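Local coordinates for predicted protein (Acinetobacter sp. RUH2624, PDB 4MEA), which probably hydrolyses epoxides as a secreted Cif-type virulence factor built on the alpha/beta hydrolase fold, at residues K152-F156 / L319-L323; F204-K209 / L223-I227; A212-F218 / W306-N311; K262-S267 / F288-Q294. All coordinates share one frame; numbering follows the deposited sequence.

Interaction 1 of 4, residues K152-F156 / L319-L323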
# COMPACT_ATOMS: atom_id res chain seq x y z
N LYS A 152 -14.96 -23.46 23.40
CA LYS A 152 -14.21 -24.63 23.85
C LYS A 152 -12.88 -24.77 23.12
O LYS A 152 -11.87 -25.14 23.72
CB LYS A 152 -15.05 -25.90 23.63
CG LYS A 152 -14.44 -27.15 24.23
CD LYS A 152 -15.40 -28.33 24.09
CE LYS A 152 -14.87 -29.55 24.81
NZ LYS A 152 -15.86 -30.66 24.80
N LYS A 153 -12.90 -24.48 21.82
CA LYS A 153 -11.71 -24.51 20.97
C LYS A 153 -11.85 -23.43 19.91
O LYS A 153 -12.96 -23.11 19.48
CB LYS A 153 -11.55 -25.86 20.28
CG LYS A 153 -11.46 -27.05 21.22
CD LYS A 153 -11.34 -28.34 20.44
CE LYS A 153 -11.18 -29.53 21.38
NZ LYS A 153 -10.95 -30.80 20.64
N ALA A 154 -10.72 -22.88 19.46
CA ALA A 154 -10.72 -21.78 18.50
C ALA A 154 -9.69 -21.98 17.40
O ALA A 154 -8.57 -22.41 17.67
CB ALA A 154 -10.47 -20.45 19.22
N VAL A 155 -10.07 -21.64 16.17
CA VAL A 155 -9.18 -21.72 15.03
C VAL A 155 -9.12 -20.35 14.36
O VAL A 155 -10.17 -19.76 14.08
CB VAL A 155 -9.70 -22.74 13.98
CG1 VAL A 155 -8.72 -22.84 12.81
CG2 VAL A 155 -9.96 -24.09 14.63
N PHE A 156 -7.91 -19.86 14.11
CA PHE A 156 -7.70 -18.65 13.33
C PHE A 156 -7.01 -19.04 12.03
O PHE A 156 -6.10 -19.88 12.03
CB PHE A 156 -6.84 -17.64 14.11
CG PHE A 156 -7.47 -17.19 15.40
CD1 PHE A 156 -8.29 -16.07 15.44
CD2 PHE A 156 -7.25 -17.89 16.58
CE1 PHE A 156 -8.87 -15.64 16.63
CE2 PHE A 156 -7.83 -17.47 17.77
CZ PHE A 156 -8.64 -16.35 17.80
N LEU A 319 -9.60 -29.08 10.40
CA LEU A 319 -10.58 -28.71 11.43
C LEU A 319 -11.14 -29.95 12.14
O LEU A 319 -11.29 -29.96 13.36
CB LEU A 319 -11.72 -27.89 10.83
CG LEU A 319 -11.44 -26.50 10.26
CD1 LEU A 319 -12.69 -26.00 9.54
CD2 LEU A 319 -11.01 -25.50 11.33
N SER A 320 -11.45 -30.99 11.38
CA SER A 320 -12.03 -32.21 11.96
C SER A 320 -11.09 -32.85 12.97
O SER A 320 -11.51 -33.26 14.06
CB SER A 320 -12.41 -33.21 10.87
OG SER A 320 -13.52 -32.73 10.15
N ASN A 321 -9.81 -32.94 12.61
CA ASN A 321 -8.80 -33.55 13.47
C ASN A 321 -8.54 -32.73 14.73
O ASN A 321 -8.29 -33.28 15.80
CB ASN A 321 -7.49 -33.75 12.71
CG ASN A 321 -7.57 -34.87 11.68
OD1 ASN A 321 -8.48 -35.71 11.74
ND2 ASN A 321 -6.63 -34.89 10.75
N PHE A 322 -8.60 -31.41 14.58
CA PHE A 322 -8.42 -30.51 15.71
C PHE A 322 -9.66 -30.41 16.59
O PHE A 322 -9.56 -30.49 17.82
CB PHE A 322 -8.04 -29.11 15.23
CG PHE A 322 -7.99 -28.09 16.32
CD1 PHE A 322 -6.96 -28.12 17.25
CD2 PHE A 322 -8.94 -27.10 16.41
CE1 PHE A 322 -6.90 -27.17 18.26
CE2 PHE A 322 -8.88 -26.14 17.41
CZ PHE A 322 -7.86 -26.18 18.34
N LEU A 323 -10.82 -30.20 15.97
CA LEU A 323 -12.06 -29.93 16.70
C LEU A 323 -12.67 -31.20 17.30
O LEU A 323 -13.15 -31.19 18.43
CB LEU A 323 -13.10 -29.26 15.80
CG LEU A 323 -12.84 -27.82 15.36
CD1 LEU A 323 -14.04 -27.27 14.59
CD2 LEU A 323 -12.54 -26.96 16.59
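This is a buried helix-on-sheet contact in the alpha/beta hydrolase core, where the C-terminal turn of helix 307-323 lies against an inner strand of the central sheet. The short axes run roughly antiparallel, at 149°, and approach to 9.9 Å. V155 supplies the strand's apolar surface, a beta-branched valine suiting the extended backbone. Its two methyls divide the work: CG1 and CG2 both lie near L319 CD2, CG2 at 3.7 Å, and CG2 also meets F322 CE2 at 3.6 Å. The F322 ring gets this close to the strand because its CG stands anti to the backbone N (chi1 174°). K153 is amphipathic: its CB lies by F322 CE2, and the extended chain carries CD, CE and NZ along to the F322 and L323 carbonyls. K153 NZ donates to F322 O at 3.2 Å, in the carbonyl plane, and to L323 O at 3.1 Å, here from above the plane of L323's own carbonyl. A positive charge would complement the negative end of the helix dipole. Strands 128-133 and 267-272 flank the site, L319 reaching V131 and M268, while A154 faces V144 of helix 136-146 on the other side of the sheet.

Interaction 2 of 4, residues F204-K209 / L223-I227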
# COMPACT_ATOMS: atom_id res chain seq x y z
N PHE A 204 -10.48 -6.22 -7.26
CA PHE A 204 -10.61 -7.52 -6.60
C PHE A 204 -10.18 -8.72 -7.45
O PHE A 204 -9.64 -9.69 -6.92
CB PHE A 204 -12.04 -7.72 -6.07
CG PHE A 204 -12.32 -6.96 -4.80
CD1 PHE A 204 -11.88 -7.44 -3.57
CD2 PHE A 204 -13.04 -5.77 -4.83
CE1 PHE A 204 -12.13 -6.74 -2.38
CE2 PHE A 204 -13.31 -5.07 -3.65
CZ PHE A 204 -12.86 -5.56 -2.43
N SER A 205 -10.44 -8.67 -8.76
CA SER A 205 -9.96 -9.76 -9.62
C SER A 205 -8.45 -9.93 -9.43
O SER A 205 -7.95 -11.05 -9.26
CB SER A 205 -10.29 -9.51 -11.09
OG SER A 205 -11.67 -9.73 -11.35
N TYR A 206 -7.72 -8.82 -9.46
CA TYR A 206 -6.27 -8.86 -9.32
C TYR A 206 -5.88 -9.22 -7.88
O TYR A 206 -5.06 -10.11 -7.64
CB TYR A 206 -5.63 -7.53 -9.75
CG TYR A 206 -4.12 -7.62 -9.80
CD1 TYR A 206 -3.47 -8.10 -10.93
CD2 TYR A 206 -3.35 -7.25 -8.70
CE1 TYR A 206 -2.10 -8.21 -10.96
CE2 TYR A 206 -1.98 -7.35 -8.72
CZ TYR A 206 -1.36 -7.83 -9.86
OH TYR A 206 0.01 -7.93 -9.88
N PHE A 207 -6.48 -8.54 -6.91
CA PHE A 207 -6.22 -8.79 -5.49
C PHE A 207 -6.48 -10.26 -5.10
O PHE A 207 -5.62 -10.92 -4.51
CB PHE A 207 -7.10 -7.87 -4.64
CG PHE A 207 -6.85 -7.98 -3.15
CD1 PHE A 207 -5.97 -7.12 -2.52
CD2 PHE A 207 -7.53 -8.92 -2.40
CE1 PHE A 207 -5.75 -7.22 -1.14
CE2 PHE A 207 -7.33 -9.03 -1.03
CZ PHE A 207 -6.44 -8.18 -0.39
N ILE A 208 -7.66 -10.77 -5.43
CA ILE A 208 -8.02 -12.16 -5.10
C ILE A 208 -7.09 -13.19 -5.78
O ILE A 208 -6.59 -14.11 -5.13
CB ILE A 208 -9.51 -12.46 -5.45
CG1 ILE A 208 -10.44 -11.73 -4.48
CG2 ILE A 208 -9.78 -13.96 -5.41
CD1 ILE A 208 -11.90 -11.72 -4.95
N LYS A 209 -6.85 -13.03 -7.08
CA LYS A 209 -5.94 -13.96 -7.77
C LYS A 209 -4.51 -13.89 -7.20
O LYS A 209 -3.86 -14.92 -7.05
CB LYS A 209 -5.94 -13.73 -9.28
CG LYS A 209 -7.08 -14.44 -10.00
CD LYS A 209 -6.96 -14.19 -11.48
CE LYS A 209 -7.87 -15.09 -12.28
NZ LYS A 209 -7.71 -14.81 -13.73
N LEU A 223 -15.51 -14.87 -9.69
CA LEU A 223 -15.06 -13.56 -9.24
C LEU A 223 -16.23 -12.58 -9.11
O LEU A 223 -16.33 -11.86 -8.11
CB LEU A 223 -13.94 -13.01 -10.14
CG LEU A 223 -12.58 -13.71 -9.97
CD1 LEU A 223 -11.60 -13.32 -11.09
CD2 LEU A 223 -11.96 -13.44 -8.59
N ALA A 224 -17.12 -12.56 -10.10
CA ALA A 224 -18.30 -11.70 -10.03
C ALA A 224 -19.12 -11.97 -8.76
O ALA A 224 -19.61 -11.04 -8.11
CB ALA A 224 -19.17 -11.86 -11.29
N GLU A 225 -19.25 -13.24 -8.40
CA GLU A 225 -19.98 -13.64 -7.18
C GLU A 225 -19.27 -13.20 -5.90
O GLU A 225 -19.93 -12.79 -4.93
CB GLU A 225 -20.19 -15.15 -7.15
CG GLU A 225 -21.08 -15.65 -8.25
CD GLU A 225 -21.29 -17.14 -8.19
OE1 GLU A 225 -20.85 -17.76 -7.20
OE2 GLU A 225 -21.90 -17.69 -9.13
N LEU A 226 -17.94 -13.29 -5.89
CA LEU A 226 -17.15 -12.85 -4.74
C LEU A 226 -17.08 -11.33 -4.61
O LEU A 226 -16.97 -10.79 -3.51
CB LEU A 226 -15.73 -13.42 -4.82
CG LEU A 226 -15.68 -14.94 -4.68
CD1 LEU A 226 -14.28 -15.48 -4.92
CD2 LEU A 226 -16.19 -15.32 -3.29
N ILE A 227 -17.16 -10.63 -5.74
CA ILE A 227 -16.95 -9.19 -5.75
C ILE A 227 -18.24 -8.38 -5.59
O ILE A 227 -18.24 -7.29 -5.01
CB ILE A 227 -16.15 -8.75 -7.00
CG1 ILE A 227 -14.78 -9.43 -6.97
CG2 ILE A 227 -16.03 -7.24 -7.04
CD1 ILE A 227 -13.97 -9.31 -8.27
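Helices 200-211 and 220-227 cross almost perpendicularly here, at 100° between the short axes, which approach to 10.4 Å, with F204 facing I227 and S205 facing L223. The tightest packing is at F204 and I227, whose side chains pass alongside one another, pointing opposite ways. I227 CD1 comes to 3.3 Å from F204 CB, close for two carbons, and I227 CG2 lies 4.0 Å from F204 CD2. The isoleucine reaches across with CG1 anti to its carbonyl carbon (chi1 -62°) and its chain extended, which carries CD1 up against the S205 backbone N as well. L223 spreads its methyls over one face of helix 200-211: CD1 touches S205 OG at 3.6 Å, and CD2 rests on I208 CG2 at 3.9 Å. I208 CD1 then fits against L226 CB at 4.2 Å. The small S205 also makes a weak hydrogen bond from OG to N201 O. F67 and Y230 meet the F204 ring, and F218 covers both I208 and L223. Lying between strands 151-157 and 267-272 in the chain, these helices are consistent with the helical cap of an alpha/beta hydrolase. The contact depends on buried hydrocarbon and close fit, with no polar bond between the two segments.

Interaction 3 of 4, residues A212-F218 / W306-N311; sequences AGKKEIF and WMVEEN
A212, first residue of the loop joining helices 200-211 and 220-227, touches W306 and E310: its CB lies in plane at the edge of the indole, 3.9 Å from W306 CD1. Its carbonyl O accepts from K215 NZ at 2.9 Å, a lysine that also reaches K209 O and so ties the loop to the end of the preceding helix. G213 and K214 next offer their amides to a single carboxylate oxygen. G213 N donates to E310 OE1 at 2.7 Å on the syn side but tilted 28° from the carboxylate plane, with a bent N-H...O angle of 138°, whereas K214 N gives a nearly straight bond of 2.8 Å to the same oxygen from above that plane. Both come from one face, and G304 N adds a further bond to OE1. The E310 chain, extended beyond CG, carries the acid into this turn, where a carboxylate suits several amides at once. Its other oxygen, OE2, takes W306 N, at the N-cap of the helix, at 3.1 Å. K214 bends at chi4 (81°), bringing NZ to E310 O, above the carbonyl plane, at 3.1 Å. Further on, I217 CD1 packs at E309 O, while I217 CG2 lies over the centre of the F218 ring. F218 CZ meets W306 CD1 at 3.7 Å, the ring pair oblique. W306 NE1 bonds to I208 O of helix 200-211, F218 leans on L223 and L226, and V308 packs against helix 75-81; the contact joins a loop consistent with an alpha/beta hydrolase cap to the start of the last core helix, 307-323.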
# COMPACT_ATOMS: atom_id res chain seq x y z
N ALA A 212 -4.25 -15.95 -4.15
CA ALA A 212 -4.54 -17.37 -4.41
C ALA A 212 -3.27 -18.16 -4.76
O ALA A 212 -2.35 -17.65 -5.40
CB ALA A 212 -5.56 -17.51 -5.52
N GLY A 213 -3.23 -19.42 -4.34
CA GLY A 213 -2.23 -20.35 -4.83
C GLY A 213 -2.75 -21.05 -6.07
O GLY A 213 -2.05 -21.20 -7.07
N LYS A 214 -4.01 -21.48 -6.02
CA LYS A 214 -4.64 -22.11 -7.17
C LYS A 214 -5.47 -21.08 -7.95
O LYS A 214 -6.68 -20.97 -7.75
CB LYS A 214 -5.50 -23.30 -6.73
CG LYS A 214 -4.73 -24.37 -5.97
CD LYS A 214 -5.48 -25.70 -6.00
CE LYS A 214 -4.69 -26.82 -5.33
NZ LYS A 214 -4.81 -26.79 -3.84
N LYS A 215 -4.83 -20.34 -8.84
CA LYS A 215 -5.49 -19.20 -9.49
C LYS A 215 -6.58 -19.58 -10.50
O LYS A 215 -7.53 -18.82 -10.70
CB LYS A 215 -4.45 -18.27 -10.13
CG LYS A 215 -3.37 -17.77 -9.18
CD LYS A 215 -2.47 -16.74 -9.86
CE LYS A 215 -1.12 -16.62 -9.17
NZ LYS A 215 -1.22 -16.32 -7.71
N GLU A 216 -6.44 -20.76 -11.11
CA GLU A 216 -7.34 -21.21 -12.17
C GLU A 216 -8.80 -21.33 -11.72
O GLU A 216 -9.74 -21.30 -12.53
CB GLU A 216 -6.85 -22.55 -12.76
CG GLU A 216 -6.90 -23.75 -11.80
CD GLU A 216 -5.72 -23.82 -10.82
OE1 GLU A 216 -4.70 -23.12 -11.03
OE2 GLU A 216 -5.82 -24.58 -9.83
N ILE A 217 -8.98 -21.47 -10.42
CA ILE A 217 -10.31 -21.64 -9.84
C ILE A 217 -11.13 -20.36 -9.99
O ILE A 217 -12.36 -20.39 -10.02
CB ILE A 217 -10.17 -22.01 -8.34
CG1 ILE A 217 -9.81 -23.50 -8.20
CG2 ILE A 217 -11.42 -21.69 -7.55
CD1 ILE A 217 -9.19 -23.85 -6.84
N PHE A 218 -10.45 -19.23 -10.07
CA PHE A 218 -11.15 -17.95 -10.01
C PHE A 218 -11.56 -17.47 -11.39
O PHE A 218 -10.97 -16.55 -11.96
CB PHE A 218 -10.35 -16.92 -9.21
CG PHE A 218 -10.16 -17.33 -7.77
CD1 PHE A 218 -11.13 -17.02 -6.82
CD2 PHE A 218 -9.06 -18.08 -7.39
CE1 PHE A 218 -10.98 -17.43 -5.50
CE2 PHE A 218 -8.91 -18.50 -6.07
CZ PHE A 218 -9.87 -18.17 -5.13
N TRP A 306 -7.28 -18.02 0.10
CA TRP A 306 -8.71 -18.34 0.06
C TRP A 306 -8.86 -19.84 0.28
O TRP A 306 -9.16 -20.60 -0.65
CB TRP A 306 -9.31 -17.88 -1.27
CG TRP A 306 -8.80 -16.51 -1.66
CD1 TRP A 306 -7.91 -16.22 -2.65
CD2 TRP A 306 -9.12 -15.27 -1.02
NE1 TRP A 306 -7.67 -14.86 -2.68
CE2 TRP A 306 -8.40 -14.26 -1.69
CE3 TRP A 306 -9.95 -14.92 0.06
CZ2 TRP A 306 -8.48 -12.91 -1.33
CZ3 TRP A 306 -10.03 -13.57 0.42
CH2 TRP A 306 -9.30 -12.59 -0.27
N MET A 307 -8.67 -20.26 1.53
CA MET A 307 -8.31 -21.63 1.84
C MET A 307 -9.40 -22.66 1.56
O MET A 307 -9.10 -23.78 1.15
CB MET A 307 -7.83 -21.74 3.29
CG MET A 307 -6.60 -20.88 3.59
SD MET A 307 -6.13 -21.01 5.32
CE MET A 307 -5.68 -22.73 5.45
N VAL A 308 -10.66 -22.29 1.78
CA VAL A 308 -11.77 -23.19 1.48
C VAL A 308 -12.05 -23.29 -0.03
O VAL A 308 -12.32 -24.39 -0.54
CB VAL A 308 -13.04 -22.79 2.27
CG1 VAL A 308 -14.21 -23.70 1.91
CG2 VAL A 308 -12.75 -22.85 3.77
N GLU A 309 -11.98 -22.18 -0.75
CA GLU A 309 -12.08 -22.23 -2.22
C GLU A 309 -11.00 -23.16 -2.81
O GLU A 309 -11.30 -23.99 -3.66
CB GLU A 309 -11.95 -20.83 -2.85
CG GLU A 309 -13.09 -19.86 -2.57
CD GLU A 309 -14.32 -20.10 -3.45
OE1 GLU A 309 -15.22 -19.22 -3.46
OE2 GLU A 309 -14.39 -21.15 -4.13
N GLU A 310 -9.76 -23.01 -2.35
CA GLU A 310 -8.62 -23.71 -2.96
C GLU A 310 -8.34 -25.11 -2.42
O GLU A 310 -7.69 -25.93 -3.08
CB GLU A 310 -7.36 -22.86 -2.81
CG GLU A 310 -7.53 -21.41 -3.22
CD GLU A 310 -6.24 -20.63 -3.04
OE1 GLU A 310 -5.19 -21.14 -3.49
OE2 GLU A 310 -6.27 -19.54 -2.44
N ASN A 311 -8.80 -25.40 -1.21
CA ASN A 311 -8.41 -26.65 -0.56
C ASN A 311 -9.39 -26.98 0.56
O ASN A 311 -9.02 -27.09 1.72
CB ASN A 311 -6.97 -26.53 -0.03
CG ASN A 311 -6.37 -27.88 0.35
OD1 ASN A 311 -7.02 -28.92 0.25
ND2 ASN A 311 -5.10 -27.86 0.78

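Interaction 4 of 4, residues K262-S267 / F288-Q294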
# COMPACT_ATOMS: atom_id res chain seq x y z
N LYS A 262 -4.23 -14.49 27.49
CA LYS A 262 -3.81 -15.37 26.41
C LYS A 262 -4.81 -16.52 26.33
O LYS A 262 -5.72 -16.62 27.16
CB LYS A 262 -2.41 -15.92 26.67
CG LYS A 262 -1.34 -14.85 26.77
CD LYS A 262 -0.01 -15.46 27.16
CE LYS A 262 1.07 -14.39 27.29
NZ LYS A 262 2.37 -14.96 27.76
N LEU A 263 -4.63 -17.38 25.34
CA LEU A 263 -5.51 -18.52 25.14
C LEU A 263 -5.12 -19.73 25.98
O LEU A 263 -4.01 -20.26 25.84
CB LEU A 263 -5.57 -18.90 23.66
CG LEU A 263 -6.22 -17.84 22.76
CD1 LEU A 263 -6.23 -18.31 21.31
CD2 LEU A 263 -7.64 -17.48 23.25
N THR A 264 -6.03 -20.15 26.86
CA THR A 264 -5.84 -21.33 27.70
C THR A 264 -6.67 -22.51 27.20
O THR A 264 -6.59 -23.61 27.75
CB THR A 264 -6.20 -21.04 29.18
OG1 THR A 264 -7.57 -20.65 29.27
CG2 THR A 264 -5.34 -19.90 29.74
N ILE A 265 -7.48 -22.28 26.18
CA ILE A 265 -8.21 -23.35 25.52
C ILE A 265 -7.37 -23.80 24.32
O ILE A 265 -6.49 -23.06 23.87
CB ILE A 265 -9.59 -22.88 24.99
CG1 ILE A 265 -9.42 -21.79 23.93
CG2 ILE A 265 -10.48 -22.40 26.14
CD1 ILE A 265 -10.72 -21.47 23.17
N PRO A 266 -7.63 -25.01 23.81
CA PRO A 266 -6.90 -25.47 22.63
C PRO A 266 -7.15 -24.50 21.47
O PRO A 266 -8.27 -24.05 21.26
CB PRO A 266 -7.53 -26.83 22.33
CG PRO A 266 -8.10 -27.28 23.66
CD PRO A 266 -8.59 -26.03 24.31
N SER A 267 -6.09 -24.19 20.73
CA SER A 267 -6.22 -23.29 19.59
C SER A 267 -5.42 -23.81 18.41
O SER A 267 -4.50 -24.62 18.57
CB SER A 267 -5.75 -21.89 19.97
OG SER A 267 -4.37 -21.88 20.31
N PHE A 288 0.27 -15.77 21.88
CA PHE A 288 -1.16 -15.92 22.16
C PHE A 288 -1.55 -17.17 22.96
O PHE A 288 -2.67 -17.26 23.45
CB PHE A 288 -1.98 -15.87 20.86
CG PHE A 288 -2.16 -14.48 20.31
CD1 PHE A 288 -3.35 -13.79 20.52
CD2 PHE A 288 -1.16 -13.87 19.58
CE1 PHE A 288 -3.52 -12.52 20.01
CE2 PHE A 288 -1.33 -12.59 19.08
CZ PHE A 288 -2.51 -11.92 19.29
N VAL A 289 -0.64 -18.13 23.05
CA VAL A 289 -0.97 -19.40 23.69
C VAL A 289 -0.28 -19.57 25.03
O VAL A 289 0.94 -19.41 25.14
CB VAL A 289 -0.67 -20.60 22.76
CG1 VAL A 289 -1.33 -20.39 21.39
CG2 VAL A 289 0.82 -20.79 22.59
N ALA A 290 -1.06 -19.86 26.07
CA ALA A 290 -0.51 -20.02 27.42
C ALA A 290 0.27 -21.32 27.55
O ALA A 290 1.27 -21.39 28.27
CB ALA A 290 -1.63 -19.96 28.45
N ASP A 291 -0.19 -22.36 26.85
CA ASP A 291 0.45 -23.67 26.91
C ASP A 291 0.54 -24.30 25.53
O ASP A 291 -0.47 -24.68 24.94
CB ASP A 291 -0.31 -24.58 27.88
CG ASP A 291 0.23 -25.99 27.90
OD1 ASP A 291 1.35 -26.22 27.37
OD2 ASP A 291 -0.45 -26.88 28.44
N PRO A 292 1.77 -24.41 25.01
CA PRO A 292 2.09 -24.91 23.66
C PRO A 292 1.50 -26.28 23.41
O PRO A 292 1.31 -26.68 22.27
CB PRO A 292 3.61 -25.01 23.68
CG PRO A 292 4.05 -24.03 24.70
CD PRO A 292 2.99 -24.05 25.76
N ALA A 293 1.22 -27.01 24.48
CA ALA A 293 0.68 -28.36 24.34
C ALA A 293 -0.75 -28.32 23.80
O ALA A 293 -1.24 -29.31 23.26
CB ALA A 293 0.73 -29.10 25.67
N GLN A 294 -1.40 -27.17 23.95
CA GLN A 294 -2.78 -27.01 23.47
C GLN A 294 -2.85 -26.43 22.06
O GLN A 294 -3.94 -26.33 21.47
CB GLN A 294 -3.56 -26.09 24.41
CG GLN A 294 -3.75 -26.61 25.81
CD GLN A 294 -4.56 -25.63 26.65
OE1 GLN A 294 -4.12 -24.51 26.92
NE2 GLN A 294 -5.77 -26.05 27.04
O HOH W 1 -2.73 -22.42 25.48
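L263 and V289 form a single beta bridge between the loops that lead into strands 267-272 and 295-300, the two parallel strands joined by a beta-alpha-beta crossover through helix 279-288. L263 uses both its polar backbone atoms in parallel fashion: its N donates to F288 O at 2.7 Å, and its O accepts from A290 N at 3.0 Å, each bond nearly straight. Alongside, K262 CB and L263 CB rest near F288 O, and T264 CG2 touches A290 CB at 3.9 Å, a light methyl-to-methyl contact at the exposed end of the bridge. Farther along the chain Q294 takes over. Its CG lies anti to the carbonyl carbon (chi1 -64°) and the chain then runs extended, taking the amide across to T264. There NE2 and OE1 both lie close to T264 O, and NE2 donates to it at 2.7 Å with a bent angle of 136°. An ordered water is 2.9 Å from Q294 OE1 and accepts from D291 N. Q294 O receives S267 N, and S267 backbone then continues to T296, so the contact leads directly into strand pairing. P266, with no N-H to offer, meets Q294 O through its CA at 3.3 Å, a CA-H...O contact. In the next shell, Q148 holds the first loop, its OE1 accepting from T264 N and I265 N, while Y141 meets the F288 ring edge-to-face. The second loop is shaped by an Asx turn, in which A293 N donates to D291 OD1 at 3.0 Å from above the carboxylate plane.

In the fold
Interactions 1 and 2 are buried and interactions 3 and 4 only partly so, and the chemistry follows: aliphatic and aromatic packing carries 1 and 2, with a lysine finishing 1 at the helix end. Interaction 3 couples a buried carboxylate to amides beside aromatic packing, while 4 joins two loops largely through backbone bonds. Interactions 1 and 3 hold opposite ends of helix 307-323, their centres about 22 Å apart. Interactions 1 and 4 touch through A154 N and P266 O, where strand 151-157 pairs with the run into strand 267-272. Interactions 2 and 3 also touch, I208 O meeting W306 NE1; interaction 2 lies on the opposite side of the chain's centre from interactions 1 and 4.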